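Local coordinates for protein importin subunit beta-1 (Saccharomyces cerevisiae, PDB 5OWU) that acts as the importin beta subunit in nuclear protein import, associating with importin alpha, which recognises classical nuclear localization signals in cargo proteins, at residues A647-V651 and V684-M688; R222-M226 and F258-Y262; G816-Y822 and Q855-L861; F393-D398 and R437-V442. All coordinates share one frame; numbering follows the deposited sequence.

In the fold
From the N terminus the contacts follow one another in series, and none nests in or crosses another. Interaction 2 closes a loop of 31 residues, joining helix 219-233 of HEAT 6 to the start of helix 260-274 of HEAT 7. Interaction 4 then spans 38 residues between the second helices of HEAT 9 and HEAT 10. Interaction 1 links the first helices of HEAT 15 and HEAT 16. Interaction 3, the last, ties residues 816-822, at the start of HEAT 19, to that repeat's final helix at the C terminus. They are spread along the superhelix: the closest centres, those of interactions 2 and 4, lie about 37 Å apart.

Interaction 1. Residues A647-V651 and V684-M688; sequences ALNQV and VLAQM
The carboxamide of Asn649 faces helix 675-689 with its oxygen: OD1 stands 4.4 Å from Val684 CG1 and is about as far from the CG carbon of Met688, a loose contact at the margin of the interface. The other flat group is the peptide carbonyl of Leu648, whose oxygen lies 3.4 Å from the methyl CE of Met688, with CG and SD of the same side chain near it as well. Met688 therefore wraps round this oxygen. Its chain runs extended through CG and SD and then bends at the last torsion (chi3 57°), which turns CE back toward helix 637-649. There SD lies 3.8 Å from Leu648 CB and CE comes 3.9 Å from Leu648 CD2. These helices are the first of HEAT 15 and HEAT 16, so the contact belongs to the stacking of successive repeats that builds the importin beta superhelix. Leu648 spreads its two methyls along the neighbouring helix: CD2 goes to the methionine, while CD1 reaches Val684 CG1 at 4.1 Å, the two side chains crossing at about a right angle. An alanine in place of Met688 would probably open a gap beside Leu648 CB and CD2, since SD and CE would be gone. Beyond the helix end, an inverse gamma turn centred on Gln650 brings Val651 back to the contact, where its CG1 sits 4.4 Å from Met688 CB. Val660 of helix 655-669 and Leu698 of helix 698-713 also touch Met688.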
loop_
_atom_site.group_PDB
_atom_site.type_symbol
_atom_site.label_atom_id
_atom_site.label_comp_id
_atom_site.label_asym_id
_atom_site.label_seq_id
_atom_site.Cartn_x
_atom_site.Cartn_y
_atom_site.Cartn_z
ATOM N N ALA A 647 -13.458 -14.748 -21.327
ATOM C CA ALA A 647 -12.978 -13.902 -20.240
ATOM C C ALA A 647 -12.293 -14.729 -19.160
ATOM O O ALA A 647 -11.226 -14.355 -18.662
ATOM C CB ALA A 647 -14.143 -13.110 -19.649
ATOM N N LEU A 648 -12.900 -15.854 -18.780
ATOM C CA LEU A 648 -12.323 -16.699 -17.742
ATOM C C LEU A 648 -10.933 -17.175 -18.133
ATOM O O LEU A 648 -10.045 -17.282 -17.279
ATOM C CB LEU A 648 -13.236 -17.896 -17.470
ATOM C CG LEU A 648 -14.529 -17.628 -16.698
ATOM C CD1 LEU A 648 -15.478 -18.800 -16.848
ATOM C CD2 LEU A 648 -14.247 -17.365 -15.223
ATOM N N ASN A 649 -10.721 -17.465 -19.420
ATOM C CA ASN A 649 -9.419 -17.961 -19.853
ATOM C C ASN A 649 -8.387 -16.858 -20.048
ATOM O O ASN A 649 -7.193 -17.161 -20.133
ATOM C CB ASN A 649 -9.570 -18.764 -21.145
ATOM C CG ASN A 649 -10.170 -20.129 -20.904
ATOM O OD1 ASN A 649 -9.914 -20.755 -19.874
ATOM N ND2 ASN A 649 -10.983 -20.596 -21.844
ATOM N N GLN A 650 -8.807 -15.592 -20.122
ATOM C CA GLN A 650 -7.866 -14.470 -20.180
ATOM C C GLN A 650 -7.296 -14.232 -18.782
ATOM O O GLN A 650 -7.563 -13.226 -18.120
ATOM C CB GLN A 650 -8.539 -13.214 -20.713
ATOM C CG GLN A 650 -8.793 -13.217 -22.207
ATOM C CD GLN A 650 -9.517 -11.965 -22.676
ATOM O OE1 GLN A 650 -10.408 -12.032 -23.527
ATOM N NE2 GLN A 650 -9.140 -10.816 -22.124
ATOM N N VAL A 651 -6.486 -15.192 -18.336
ATOM C CA VAL A 651 -5.979 -15.168 -16.968
ATOM C C VAL A 651 -5.033 -14.001 -16.713
ATOM O O VAL A 651 -4.838 -13.615 -15.555
ATOM C CB VAL A 651 -5.277 -16.496 -16.631
ATOM C CG1 VAL A 651 -6.280 -17.626 -16.578
ATOM C CG2 VAL A 651 -4.157 -16.794 -17.633
ATOM N N VAL A 684 -13.371 -25.672 -15.732
ATOM C CA VAL A 684 -12.706 -24.456 -16.184
ATOM C C VAL A 684 -11.821 -23.920 -15.073
ATOM O O VAL A 684 -10.631 -23.642 -15.277
ATOM C CB VAL A 684 -13.731 -23.405 -16.650
ATOM C CG1 VAL A 684 -13.028 -22.116 -17.041
ATOM C CG2 VAL A 684 -14.530 -23.927 -17.821
ATOM N N LEU A 685 -12.369 -23.832 -13.858
ATOM C CA LEU A 685 -11.613 -23.216 -12.778
ATOM C C LEU A 685 -10.334 -23.992 -12.517
ATOM O O LEU A 685 -9.261 -23.397 -12.345
ATOM C CB LEU A 685 -12.474 -23.122 -11.516
ATOM C CG LEU A 685 -13.606 -22.093 -11.602
ATOM C CD1 LEU A 685 -14.638 -22.309 -10.493
ATOM C CD2 LEU A 685 -13.060 -20.684 -11.545
ATOM N N ALA A 686 -10.416 -25.326 -12.548
ATOM C CA ALA A 686 -9.226 -26.130 -12.300
ATOM C C ALA A 686 -8.148 -25.812 -13.325
ATOM O O ALA A 686 -6.970 -25.673 -12.976
ATOM C CB ALA A 686 -9.581 -27.617 -12.316
ATOM N N GLN A 687 -8.537 -25.655 -14.592
ATOM C CA GLN A 687 -7.574 -25.248 -15.605
ATOM C C GLN A 687 -6.999 -23.874 -15.278
ATOM O O GLN A 687 -5.777 -23.681 -15.278
ATOM C CB GLN A 687 -8.235 -25.242 -16.983
ATOM C CG GLN A 687 -8.837 -26.576 -17.396
ATOM C CD GLN A 687 -9.882 -26.430 -18.493
ATOM O OE1 GLN A 687 -9.716 -25.640 -19.423
ATOM N NE2 GLN A 687 -10.973 -27.186 -18.379
ATOM N N MET A 688 -7.872 -22.913 -14.953
ATOM C CA MET A 688 -7.425 -21.532 -14.801
ATOM C C MET A 688 -6.343 -21.420 -13.739
ATOM O O MET A 688 -5.270 -20.856 -13.984
ATOM C CB MET A 688 -8.604 -20.632 -14.443
ATOM C CG MET A 688 -9.621 -20.449 -15.543
ATOM S SD MET A 688 -11.175 -19.821 -14.882
ATOM C CE MET A 688 -10.626 -18.322 -14.076
#

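Interaction 2. Residues R222-M226 and F258-Y262; sequences RNYLM and FMKPY
Arg222 reaches Tyr262 and Phe258 by sending CG to the side opposite its backbone N (chi1 -173°), running straight on to CD, and then turning at chi3 (52°) to set its guanidinium with one face to Phe258 and its NE edge to Tyr262 OH. NE bonds to Tyr262 OH at 3.1 Å, the oxygen lying close to the guanidinium plane. The same hydroxyl donates its own proton to Asn223 OD1 in a short bond of 2.6 Å, approaching somewhat tilted from the amide's carbonyl plane. Two partners thus grip the phenol oxygen, and the direction of both bonds is set. The Phe258 ring and the guanidinium have planes only 11° apart; NH1 lies 3.2 Å from Phe258 CD1 and has a hydrogen bond to the backbone oxygen of Met216. Over the tyrosine ring itself, Met226 covers one face: its CG stands 3.8 Å from the ring centroid in a CH-pi contact, and SD follows more remotely above the same ring. The methyl CE, beyond two bends of the chain, reaches Met259 SD at 3.7 Å. A phenylalanine in place of Tyr262 would keep the ring under Met226 but would probably leave Arg222 NE and Asn223 OD1 without their shared partner. Another protein's chain adds an aromatic side chain edge-to-face to Tyr262. Helix 219-233 of HEAT 6 thus packs against the start of helix 260-274 of HEAT 7, and helix 238-255 closes the methionine side through Leu248, Ile251 and Met252.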
loop_
_atom_site.group_PDB
_atom_site.type_symbol
_atom_site.label_atom_id
_atom_site.label_comp_id
_atom_site.label_asym_id
_atom_site.label_seq_id
_atom_site.Cartn_x
_atom_site.Cartn_y
_atom_site.Cartn_z
ATOM N N ARG A 222 26.432 5.460 19.129
ATOM C CA ARG A 222 25.189 6.150 18.791
ATOM C C ARG A 222 25.381 7.663 18.832
ATOM O O ARG A 222 24.967 8.385 17.916
ATOM C CB ARG A 222 24.086 5.706 19.757
ATOM C CG ARG A 222 22.697 6.209 19.419
ATOM C CD ARG A 222 21.658 5.719 20.424
ATOM N NE ARG A 222 22.018 5.998 21.820
ATOM C CZ ARG A 222 22.143 5.085 22.787
ATOM N NH1 ARG A 222 21.932 3.798 22.555
ATOM N NH2 ARG A 222 22.472 5.465 24.013
ATOM N N ASN A 223 26.013 8.160 19.896
ATOM C CA ASN A 223 26.279 9.588 20.014
ATOM C C ASN A 223 27.095 10.084 18.832
ATOM O O ASN A 223 26.745 11.088 18.201
ATOM C CB ASN A 223 27.014 9.891 21.327
ATOM C CG ASN A 223 26.105 9.816 22.548
ATOM O OD1 ASN A 223 24.886 9.802 22.428
ATOM N ND2 ASN A 223 26.707 9.776 23.735
ATOM N N TYR A 224 28.195 9.392 18.510
ATOM C CA TYR A 224 29.048 9.864 17.423
ATOM C C TYR A 224 28.306 9.862 16.090
ATOM O O TYR A 224 28.379 10.832 15.321
ATOM C CB TYR A 224 30.308 9.003 17.322
ATOM C CG TYR A 224 31.211 9.408 16.179
ATOM C CD1 TYR A 224 31.941 10.584 16.234
ATOM C CD2 TYR A 224 31.332 8.615 15.042
ATOM C CE1 TYR A 224 32.766 10.964 15.196
ATOM C CE2 TYR A 224 32.157 8.989 13.998
ATOM C CZ TYR A 224 32.871 10.165 14.079
ATOM O OH TYR A 224 33.697 10.545 13.044
ATOM N N LEU A 225 27.593 8.775 15.791
ATOM C CA LEU A 225 26.846 8.707 14.537
ATOM C C LEU A 225 25.815 9.831 14.445
ATOM O O LEU A 225 25.686 10.489 13.404
ATOM C CB LEU A 225 26.166 7.346 14.407
ATOM C CG LEU A 225 25.418 7.131 13.083
ATOM C CD1 LEU A 225 26.345 7.360 11.901
ATOM C CD2 LEU A 225 24.808 5.747 12.994
ATOM N N MET A 226 25.054 10.052 15.522
ATOM C CA MET A 226 24.050 11.116 15.498
ATOM C C MET A 226 24.704 12.480 15.326
ATOM O O MET A 226 24.175 13.347 14.620
ATOM C CB MET A 226 23.211 11.083 16.778
ATOM C CG MET A 226 22.261 9.883 16.858
ATOM S SD MET A 226 21.087 9.883 15.496
ATOM C CE MET A 226 19.974 11.199 16.005
ATOM N N PHE A 258 15.688 5.632 21.221
ATOM C CA PHE A 258 16.949 6.257 21.607
ATOM C C PHE A 258 17.000 7.756 21.315
ATOM O O PHE A 258 18.056 8.371 21.497
ATOM C CB PHE A 258 18.120 5.578 20.887
ATOM C CG PHE A 258 18.291 4.126 21.220
ATOM C CD1 PHE A 258 18.702 3.733 22.486
ATOM C CD2 PHE A 258 18.084 3.154 20.255
ATOM C CE1 PHE A 258 18.877 2.391 22.789
ATOM C CE2 PHE A 258 18.262 1.811 20.550
ATOM C CZ PHE A 258 18.660 1.429 21.814
ATOM N N MET A 259 15.902 8.365 20.876
ATOM C CA MET A 259 15.977 9.726 20.353
ATOM C C MET A 259 15.776 10.833 21.388
ATOM O O MET A 259 16.014 12.002 21.064
ATOM C CB MET A 259 14.946 9.902 19.242
ATOM C CG MET A 259 15.282 9.110 17.982
ATOM S SD MET A 259 16.823 9.645 17.202
ATOM C CE MET A 259 17.981 8.399 17.784
ATOM N N LYS A 260 15.337 10.525 22.604
ATOM C CA LYS A 260 15.018 11.606 23.541
ATOM C C LYS A 260 16.208 12.526 23.797
ATOM O O LYS A 260 16.045 13.754 23.698
ATOM C CB LYS A 260 14.464 11.012 24.845
ATOM C CG LYS A 260 13.835 12.031 25.794
ATOM C CD LYS A 260 13.364 11.358 27.076
ATOM C CE LYS A 260 12.637 12.329 27.988
ATOM N NZ LYS A 260 12.485 11.782 29.363
ATOM N N PRO A 261 17.414 12.029 24.090
ATOM C CA PRO A 261 18.531 12.962 24.331
ATOM C C PRO A 261 18.896 13.800 23.118
ATOM O O PRO A 261 19.244 14.979 23.263
ATOM C CB PRO A 261 19.684 12.033 24.744
ATOM C CG PRO A 261 19.033 10.746 25.138
ATOM C CD PRO A 261 17.819 10.627 24.279
ATOM N N TYR A 262 18.829 13.227 21.916
ATOM C CA TYR A 262 19.174 13.993 20.723
ATOM C C TYR A 262 18.105 15.031 20.418
ATOM O O TYR A 262 18.419 16.144 19.979
ATOM C CB TYR A 262 19.392 13.045 19.539
ATOM C CG TYR A 262 20.317 11.917 19.923
ATOM C CD1 TYR A 262 21.676 12.143 20.105
ATOM C CD2 TYR A 262 19.827 10.639 20.158
ATOM C CE1 TYR A 262 22.528 11.116 20.490
ATOM C CE2 TYR A 262 20.672 9.607 20.543
ATOM C CZ TYR A 262 22.018 9.854 20.707
ATOM O OH TYR A 262 22.861 8.837 21.087
#

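Interaction 3. Residues G816-Y822 and Q855-L861; sequences GSIKQFY and QKRQLSL
Gln858 can be followed outward across Tyr822 toward Lys819. Its CB lies 3.6 Å from Tyr822 CG, and chi1 (-78°), with CG beside the backbone N, sets the next carbon over the ring. CG stands 3.8 Å from the ring centroid, nearly on the normal, as a CH-pi contact over one face. A bend at chi2 (-69°) then turns the amide, which divides its two atoms: OE1 rests 3.4 Å from Lys819 CA, whereas NE2 turns to the backbone oxygen of Phe813. The ring is held at its far end too, by a hydrogen bond from OH to the carbonyl of Ile806. This packing joins residues 816-822, at the start of HEAT 19, where a type I turn (Gly816 to Lys819) passes into a short 3-10 segment, to the last helix of that repeat, 842-860. One turn earlier on that helix, Gln855 slides past Tyr822 in the opposite direction and its NE2 donates to Tyr822 O at 3.0 Å, nearly along the C=O axis. Leu859 CD2 also lies 3.4 Å from that oxygen. At the C terminus Leu861 CD1 packs 3.6 Å from the backbone N of Gly816, whose positive phi would press a side chain against the preceding carbonyl.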
loop_
_atom_site.group_PDB
_atom_site.type_symbol
_atom_site.label_atom_id
_atom_site.label_comp_id
_atom_site.label_asym_id
_atom_site.label_seq_id
_atom_site.Cartn_x
_atom_site.Cartn_y
_atom_site.Cartn_z
ATOM N N GLY A 816 -17.374 -37.023 19.243
ATOM C CA GLY A 816 -16.118 -36.847 19.944
ATOM C C GLY A 816 -14.893 -37.184 19.124
ATOM O O GLY A 816 -13.785 -37.179 19.666
ATOM N N SER A 817 -15.058 -37.466 17.827
ATOM C CA SER A 817 -13.942 -37.866 16.974
ATOM C C SER A 817 -12.952 -36.732 16.716
ATOM O O SER A 817 -11.836 -36.999 16.256
ATOM C CB SER A 817 -14.464 -38.394 15.631
ATOM O OG SER A 817 -15.464 -37.551 15.086
ATOM N N ILE A 818 -13.336 -35.481 16.963
ATOM C CA ILE A 818 -12.439 -34.353 16.756
ATOM C C ILE A 818 -12.238 -33.547 18.042
ATOM O O ILE A 818 -11.734 -32.425 18.003
ATOM C CB ILE A 818 -12.940 -33.459 15.605
ATOM C CG1 ILE A 818 -14.284 -32.806 15.954
ATOM C CG2 ILE A 818 -13.066 -34.280 14.327
ATOM C CD1 ILE A 818 -14.696 -31.711 14.979
ATOM N N LYS A 819 -12.605 -34.112 19.191
ATOM C CA LYS A 819 -12.503 -33.361 20.439
ATOM C C LYS A 819 -11.059 -33.018 20.789
ATOM O O LYS A 819 -10.826 -32.061 21.527
ATOM C CB LYS A 819 -13.148 -34.146 21.581
ATOM C CG LYS A 819 -12.428 -35.430 21.958
ATOM C CD LYS A 819 -13.159 -36.141 23.089
ATOM C CE LYS A 819 -12.475 -37.435 23.484
ATOM N NZ LYS A 819 -13.198 -38.124 24.586
ATOM N N GLN A 820 -10.088 -33.760 20.254
ATOM C CA GLN A 820 -8.678 -33.487 20.519
ATOM C C GLN A 820 -8.256 -32.078 20.097
ATOM O O GLN A 820 -7.216 -31.590 20.555
ATOM C CB GLN A 820 -7.794 -34.509 19.801
ATOM C CG GLN A 820 -7.961 -34.543 18.284
ATOM C CD GLN A 820 -9.047 -35.498 17.815
ATOM O OE1 GLN A 820 -9.877 -35.950 18.602
ATOM N NE2 GLN A 820 -9.048 -35.801 16.522
ATOM N N PHE A 821 -9.006 -31.426 19.206
ATOM C CA PHE A 821 -8.669 -30.064 18.800
ATOM C C PHE A 821 -9.215 -29.007 19.752
ATOM O O PHE A 821 -8.728 -27.870 19.739
ATOM C CB PHE A 821 -9.205 -29.775 17.399
ATOM C CG PHE A 821 -8.675 -30.703 16.353
ATOM C CD1 PHE A 821 -7.407 -30.524 15.831
ATOM C CD2 PHE A 821 -9.444 -31.764 15.904
ATOM C CE1 PHE A 821 -6.910 -31.395 14.873
ATOM C CE2 PHE A 821 -8.956 -32.638 14.944
ATOM C CZ PHE A 821 -7.690 -32.453 14.430
ATOM N N TYR A 822 -10.204 -29.347 20.580
ATOM C CA TYR A 822 -10.941 -28.343 21.341
ATOM C C TYR A 822 -10.418 -28.149 22.759
ATOM O O TYR A 822 -11.049 -27.424 23.536
ATOM C CB TYR A 822 -12.426 -28.711 21.363
ATOM C CG TYR A 822 -13.050 -28.501 20.005
ATOM C CD1 TYR A 822 -12.966 -29.478 19.025
ATOM C CD2 TYR A 822 -13.674 -27.300 19.685
ATOM C CE1 TYR A 822 -13.511 -29.278 17.771
ATOM C CE2 TYR A 822 -14.220 -27.094 18.433
ATOM C CZ TYR A 822 -14.133 -28.083 17.481
ATOM O OH TYR A 822 -14.684 -27.878 16.237
ATOM N N GLN A 855 -17.284 -25.649 21.827
ATOM C CA GLN A 855 -15.968 -26.085 22.284
ATOM C C GLN A 855 -16.056 -26.751 23.656
ATOM O O GLN A 855 -15.511 -27.842 23.870
ATOM C CB GLN A 855 -15.017 -24.887 22.320
ATOM C CG GLN A 855 -13.640 -25.185 22.901
ATOM C CD GLN A 855 -13.497 -24.743 24.349
ATOM O OE1 GLN A 855 -14.046 -23.719 24.758
ATOM N NE2 GLN A 855 -12.754 -25.514 25.129
ATOM N N LYS A 856 -16.740 -26.100 24.603
ATOM C CA LYS A 856 -16.911 -26.693 25.927
ATOM C C LYS A 856 -17.629 -28.033 25.840
ATOM O O LYS A 856 -17.254 -28.996 26.526
ATOM C CB LYS A 856 -17.678 -25.738 26.840
ATOM C CG LYS A 856 -16.904 -24.496 27.221
ATOM C CD LYS A 856 -17.734 -23.581 28.106
ATOM C CE LYS A 856 -16.874 -22.888 29.150
ATOM N NZ LYS A 856 -16.326 -23.855 30.145
ATOM N N ARG A 857 -18.668 -28.120 25.002
ATOM C CA ARG A 857 -19.332 -29.405 24.814
ATOM C C ARG A 857 -18.364 -30.444 24.261
ATOM O O ARG A 857 -18.431 -31.622 24.630
ATOM C CB ARG A 857 -20.544 -29.251 23.895
ATOM C CG ARG A 857 -21.132 -30.581 23.456
ATOM C CD ARG A 857 -22.558 -30.444 22.948
ATOM N NE ARG A 857 -23.543 -30.631 24.011
ATOM C CZ ARG A 857 -23.812 -31.800 24.586
ATOM N NH1 ARG A 857 -23.161 -32.896 24.215
ATOM N NH2 ARG A 857 -24.728 -31.877 25.541
ATOM N N GLN A 858 -17.450 -30.027 23.382
ATOM C CA GLN A 858 -16.469 -30.963 22.839
ATOM C C GLN A 858 -15.553 -31.483 23.935
ATOM O O GLN A 858 -15.218 -32.674 23.962
ATOM C CB GLN A 858 -15.649 -30.298 21.730
ATOM C CG GLN A 858 -16.357 -30.205 20.390
ATOM C CD GLN A 858 -16.554 -31.558 19.731
ATOM O OE1 GLN A 858 -15.678 -32.423 19.781
ATOM N NE2 GLN A 858 -17.710 -31.746 19.106
ATOM N N LEU A 859 -15.136 -30.608 24.852
ATOM C CA LEU A 859 -14.343 -31.073 25.984
ATOM C C LEU A 859 -15.145 -32.005 26.882
ATOM O O LEU A 859 -14.574 -32.909 27.504
ATOM C CB LEU A 859 -13.818 -29.886 26.794
ATOM C CG LEU A 859 -12.615 -29.112 26.250
ATOM C CD1 LEU A 859 -11.980 -28.310 27.383
ATOM C CD2 LEU A 859 -11.581 -30.021 25.606
ATOM N N SER A 860 -16.462 -31.811 26.963
ATOM C CA SER A 860 -17.277 -32.716 27.764
ATOM C C SER A 860 -17.209 -34.148 27.246
ATOM O O SER A 860 -17.246 -35.095 28.039
ATOM C CB SER A 860 -18.725 -32.236 27.789
ATOM O OG SER A 860 -19.590 -33.280 28.198
ATOM N N LEU A 861 -17.107 -34.329 25.933
ATOM C CA LEU A 861 -17.097 -35.667 25.345
ATOM C C LEU A 861 -15.821 -36.413 25.719
ATOM O O LEU A 861 -15.828 -37.269 26.604
ATOM C CB LEU A 861 -17.235 -35.591 23.820
ATOM C CG LEU A 861 -18.280 -34.609 23.281
ATOM C CD1 LEU A 861 -18.456 -34.779 21.779
ATOM C CD2 LEU A 861 -19.618 -34.767 23.995
#

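Interaction 4. Residues F393-D398 and R437-V442; sequences FGSIMD and RIADSV
Arg437 turns its guanidinium edge-on to the carbonyl of Gly394, so that the oxygen lies in the guanidinium plane while NE sits well above the carbonyl plane, 49° out of it. The NE bond is nonetheless short and fairly straight (2.9 Å to Gly394 O, 164° at the hydrogen); NH2 adds a weak second bond of 3.3 Å to the same atom. Bends at chi2 and chi3 fold the arginine back for this, placing its charge at the carboxyl end of helix 383-395, where the helix dipole would probably favour it. NH1 gives a hydrogen bond of 2.7 Å to a water, which in turn donates to Asp398 OD2; that oxygen is also bound by Gln360. The two helices, 383-395 and 425-442, are the second helices of HEAT 9 and HEAT 10, and the contact is part of the repeat-to-repeat stacking. On its apolar side Met397, itself doubly bent, crosses Ile438 obliquely, with SD 4.0 Å from Ile438 CG1. Farther along Ile438, CD1 meets Phe393 CE1 at 3.9 Å, the two side chains at about a right angle. Val409 of helix 402-418 lies against both Met397 and Ile438, and Trp475 touches Arg437.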
loop_
_atom_site.group_PDB
_atom_site.type_symbol
_atom_site.label_atom_id
_atom_site.label_comp_id
_atom_site.label_asym_id
_atom_site.label_seq_id
_atom_site.Cartn_x
_atom_site.Cartn_y
_atom_site.Cartn_z
ATOM N N PHE A 393 -8.162 24.870 9.230
ATOM C CA PHE A 393 -9.366 24.472 9.945
ATOM C C PHE A 393 -9.765 23.052 9.574
ATOM O O PHE A 393 -10.014 22.216 10.448
ATOM C CB PHE A 393 -10.513 25.437 9.660
ATOM C CG PHE A 393 -11.673 25.253 10.588
ATOM C CD1 PHE A 393 -12.663 24.340 10.299
ATOM C CD2 PHE A 393 -11.755 25.973 11.764
ATOM C CE1 PHE A 393 -13.731 24.160 11.161
ATOM C CE2 PHE A 393 -12.808 25.795 12.628
ATOM C CZ PHE A 393 -13.799 24.889 12.328
ATOM N N GLY A 394 -9.814 22.756 8.275
ATOM C CA GLY A 394 -10.137 21.407 7.856
ATOM C C GLY A 394 -9.134 20.396 8.368
ATOM O O GLY A 394 -9.497 19.262 8.690
ATOM N N SER A 395 -7.868 20.800 8.479
ATOM C CA SER A 395 -6.818 19.898 8.938
ATOM C C SER A 395 -6.895 19.573 10.425
ATOM O O SER A 395 -6.202 18.643 10.855
ATOM C CB SER A 395 -5.440 20.484 8.631
ATOM O OG SER A 395 -5.163 20.435 7.245
ATOM N N ILE A 396 -7.682 20.296 11.226
ATOM C CA ILE A 396 -7.822 19.914 12.639
ATOM C C ILE A 396 -9.173 19.253 12.939
ATOM O O ILE A 396 -9.544 19.124 14.105
ATOM C CB ILE A 396 -7.566 21.101 13.587
ATOM C CG1 ILE A 396 -8.561 22.241 13.352
ATOM C CG2 ILE A 396 -6.128 21.590 13.439
ATOM C CD1 ILE A 396 -8.609 23.255 14.489
ATOM N N MET A 397 -9.903 18.774 11.930
ATOM C CA MET A 397 -11.211 18.187 12.201
ATOM C C MET A 397 -11.133 16.736 12.656
ATOM O O MET A 397 -12.155 16.160 13.041
ATOM C CB MET A 397 -12.105 18.305 10.966
ATOM C CG MET A 397 -12.603 19.730 10.746
ATOM S SD MET A 397 -13.675 20.287 12.093
ATOM C CE MET A 397 -12.554 21.332 13.012
ATOM N N ASP A 398 -9.955 16.143 12.651
ATOM C CA ASP A 398 -9.762 14.773 13.100
ATOM C C ASP A 398 -8.686 14.825 14.175
ATOM O O ASP A 398 -7.543 15.196 13.892
ATOM C CB ASP A 398 -9.377 13.874 11.922
ATOM C CG ASP A 398 -9.150 12.436 12.323
ATOM O OD1 ASP A 398 -9.537 12.046 13.442
ATOM O OD2 ASP A 398 -8.581 11.694 11.500
ATOM N N ARG A 437 -14.418 17.811 5.252
ATOM C CA ARG A 437 -13.744 17.379 6.480
ATOM C C ARG A 437 -14.654 17.533 7.700
ATOM O O ARG A 437 -14.733 16.634 8.560
ATOM C CB ARG A 437 -12.459 18.195 6.667
ATOM C CG ARG A 437 -11.419 17.956 5.575
ATOM C CD ARG A 437 -10.636 16.677 5.843
ATOM N NE ARG A 437 -9.872 16.821 7.080
ATOM C CZ ARG A 437 -9.140 15.864 7.638
ATOM N NH1 ARG A 437 -9.054 14.663 7.077
ATOM N NH2 ARG A 437 -8.496 16.114 8.771
ATOM N N ILE A 438 -15.340 18.674 7.790
ATOM C CA ILE A 438 -16.306 18.882 8.862
ATOM C C ILE A 438 -17.362 17.791 8.812
ATOM O O ILE A 438 -17.687 17.159 9.825
ATOM C CB ILE A 438 -16.932 20.285 8.754
ATOM C CG1 ILE A 438 -15.853 21.352 8.934
ATOM C CG2 ILE A 438 -18.026 20.469 9.794
ATOM C CD1 ILE A 438 -16.309 22.756 8.664
ATOM N N ALA A 439 -17.908 17.545 7.620
ATOM C CA ALA A 439 -18.939 16.525 7.480
ATOM C C ALA A 439 -18.394 15.160 7.848
ATOM O O ALA A 439 -19.081 14.356 8.483
ATOM C CB ALA A 439 -19.477 16.511 6.049
ATOM N N ASP A 440 -17.148 14.888 7.476
ATOM C CA ASP A 440 -16.633 13.532 7.570
ATOM C C ASP A 440 -16.379 13.129 9.016
ATOM O O ASP A 440 -16.661 11.990 9.403
ATOM C CB ASP A 440 -15.351 13.398 6.750
ATOM C CG ASP A 440 -15.019 11.961 6.422
ATOM O OD1 ASP A 440 -15.963 11.151 6.324
ATOM O OD2 ASP A 440 -13.824 11.639 6.263
ATOM N N SER A 441 -15.848 14.048 9.827
ATOM C CA SER A 441 -15.474 13.682 11.191
ATOM C C SER A 441 -16.517 14.050 12.241
ATOM O O SER A 441 -16.686 13.310 13.215
ATOM C CB SER A 441 -14.133 14.322 11.554
ATOM O OG SER A 441 -13.066 13.679 10.871
ATOM N N VAL A 442 -17.216 15.172 12.090
ATOM C CA VAL A 442 -18.243 15.549 13.055
ATOM C C VAL A 442 -19.496 16.069 12.346
ATOM O O VAL A 442 -19.928 17.203 12.568
ATOM C CB VAL A 442 -17.672 16.565 14.074
ATOM C CG1 VAL A 442 -17.172 17.857 13.421
ATOM C CG2 VAL A 442 -18.663 16.846 15.187
HETATM O O HOH W 1 -7.630 13.368 9.040
#